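Local coordinates for protein 2-aminomuconate 6-semialdehyde dehydrogenase (Burkholderia cenocepacia, PDB 4U3W) that probably oxidises the aldehyde group of 2-aminomuconate 6-semialdehyde to the acid with NAD(P)+ as an aldehyde dehydrogenase family member, at residues A51-A56 with L224-G229. Residues are numbered along the deposited sequence; the frame is centred on the assembly and turned at random.
Sequences ADVCEA and LIHGHG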
loop_
_atom_site.group_PDB
_atom_site.type_symbol
_atom_site.label_atom_id
_atom_site.label_comp_id
_atom_site.label_asym_id
_atom_site.label_seq_id
_atom_site.Cartn_x
_atom_site.Cartn_y
_atom_site.Cartn_z
ATOM N N ALA A 51 -11.239 3.963 47.960
ATOM C CA ALA A 51 -11.053 2.510 47.965
ATOM C C ALA A 51 -9.702 2.135 48.495
ATOM O O ALA A 51 -8.799 2.995 48.621
ATOM C CB ALA A 51 -11.197 1.946 46.506
ATOM N N ASP A 52 -9.549 0.850 48.808
ATOM C CA ASP A 52 -8.219 0.249 48.958
ATOM C C ASP A 52 -7.879 -0.546 47.685
ATOM O O ASP A 52 -8.740 -1.191 47.120
ATOM C CB ASP A 52 -8.151 -0.687 50.162
ATOM C CG ASP A 52 -8.443 0.025 51.468
ATOM O OD1 ASP A 52 -7.599 0.846 51.891
ATOM O OD2 ASP A 52 -9.528 -0.222 52.035
ATOM N N VAL A 53 -6.608 -0.515 47.302
ATOM C CA VAL A 53 -6.131 -1.096 46.047
ATOM C C VAL A 53 -5.097 -2.142 46.417
ATOM O O VAL A 53 -4.177 -1.863 47.212
ATOM C CB VAL A 53 -5.474 -0.028 45.144
ATOM C CG1 VAL A 53 -5.234 -0.578 43.747
ATOM C CG2 VAL A 53 -6.362 1.266 45.041
ATOM N N CYS A 54 -5.223 -3.343 45.874
ATOM C CA CYS A 54 -4.215 -4.367 46.153
ATOM C C CYS A 54 -2.883 -4.033 45.467
ATOM O O CYS A 54 -2.846 -3.535 44.338
ATOM C CB CYS A 54 -4.725 -5.744 45.679
ATOM S SG CYS A 54 -6.148 -6.269 46.637
ATOM N N GLU A 55 -1.779 -4.400 46.085
ATOM C CA GLU A 55 -0.457 -4.130 45.499
ATOM C C GLU A 55 0.243 -5.404 45.024
ATOM O O GLU A 55 0.586 -6.283 45.872
ATOM C CB GLU A 55 0.416 -3.447 46.553
ATOM C CG GLU A 55 1.865 -3.216 46.141
ATOM C CD GLU A 55 2.017 -1.963 45.235
ATOM O OE1 GLU A 55 1.359 -0.922 45.476
ATOM O OE2 GLU A 55 2.760 -2.065 44.254
ATOM N N ALA A 56 0.519 -5.545 43.731
ATOM C CA ALA A 56 1.131 -6.829 43.269
ATOM C C ALA A 56 2.659 -6.909 43.522
ATOM O O ALA A 56 3.416 -6.019 43.100
ATOM C CB ALA A 56 0.855 -7.042 41.776
ATOM N N LEU A 224 -4.933 -7.991 34.696
ATOM C CA LEU A 224 -4.779 -6.674 35.315
ATOM C C LEU A 224 -4.025 -6.799 36.625
ATOM O O LEU A 224 -4.394 -7.609 37.483
ATOM C CB LEU A 224 -6.151 -6.053 35.596
ATOM C CG LEU A 224 -6.073 -4.671 36.269
ATOM C CD1 LEU A 224 -5.675 -3.650 35.240
ATOM C CD2 LEU A 224 -7.474 -4.346 36.746
ATOM N N ILE A 225 -2.936 -6.070 36.771
ATOM C CA ILE A 225 -2.207 -6.049 38.045
ATOM C C ILE A 225 -2.128 -4.622 38.552
ATOM O O ILE A 225 -1.749 -3.715 37.785
ATOM C CB ILE A 225 -0.771 -6.594 37.925
ATOM C CG1 ILE A 225 -0.134 -6.073 36.626
ATOM C CG2 ILE A 225 -0.769 -8.133 37.907
ATOM C CD1 ILE A 225 1.391 -6.308 36.566
ATOM N N HIS A 226 -2.477 -4.419 39.808
ATOM C CA HIS A 226 -2.385 -3.095 40.384
ATOM C C HIS A 226 -1.103 -2.903 41.153
ATOM O O HIS A 226 -0.494 -3.886 41.685
ATOM C CB HIS A 226 -3.538 -2.804 41.329
ATOM C CG HIS A 226 -4.856 -2.606 40.632
ATOM N ND1 HIS A 226 -5.110 -1.539 39.767
ATOM C CD2 HIS A 226 -5.994 -3.345 40.650
ATOM C CE1 HIS A 226 -6.354 -1.604 39.352
ATOM N NE2 HIS A 226 -6.920 -2.693 39.863
ATOM N N GLY A 227 -0.699 -1.642 41.234
ATOM C CA GLY A 227 0.444 -1.325 42.067
ATOM C C GLY A 227 1.193 -0.110 41.630
ATOM O O GLY A 227 0.765 0.586 40.709
ATOM N N HIS A 228 2.324 0.117 42.282
ATOM C CA HIS A 228 3.152 1.259 41.991
ATOM C C HIS A 228 4.137 0.976 40.864
ATOM O O HIS A 228 4.028 -0.040 40.190
ATOM C CB HIS A 228 3.850 1.729 43.298
ATOM C CG HIS A 228 2.898 2.427 44.209
ATOM N ND1 HIS A 228 1.849 1.764 44.819
ATOM C CD2 HIS A 228 2.779 3.737 44.565
ATOM C CE1 HIS A 228 1.153 2.624 45.552
ATOM N NE2 HIS A 228 1.678 3.831 45.394
ATOM N N GLY A 229 5.055 1.903 40.621
ATOM C CA GLY A 229 5.922 1.828 39.440
ATOM C C GLY A 229 7.323 1.411 39.868
ATOM O O GLY A 229 7.637 0.242 39.943
#
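Two imidazole rings and one carboxylate are the flat groups here. Over one face of the H226 ring sits the CG1 methyl of V53, 28° off the ring normal in a CH-pi contact; CG of L224 lies over the opposite face, displaced toward the rim. V53 places this methyl with CG1 anti to its backbone N; beta-branched valine suits a strand and offers a methyl to the ring face. The ring is also held at its polar end, where NE2 hydrogen-bonds to OG1 of T206. The H228 ring is met at its edge: ND1 donates nearly in the ring plane to OE1 of E55, 2.8 Å away, and F39 packs edge-to-face with it. E55 reaches there with CG anti to the backbone N, then a bend at chi2 (80°). Carboxylate and ring planes are 33° apart. OE2 of E55 accepts the backbone N of H228 at 3.0 Å, a straighter bond. Each oxygen uses its syn lone pair, so the carboxylate grips ring and backbone N-H of one residue at once, fixing its own rotation. The negative charge would probably encourage protonation of this imidazole. Glycine suits position 227 because OE2 of E55 lies 3.3 Å from CA of G227, where a CB would clash; at these backbone angles it would also jam against the carbonyl O of H226. Alongside, N of A56 donates to O of H226 at 2.8 Å. CB of A56 points toward the loop, near O of H226 and CB of I225, a close space that a one-carbon side chain fits. The contact joins strand 49-54, flanked by strands 23-28 and 38-42, and the residues following it to the loop between strand 222-224 and helix 233-238, while A56 and I225 both pack on V61 of helix 58-76.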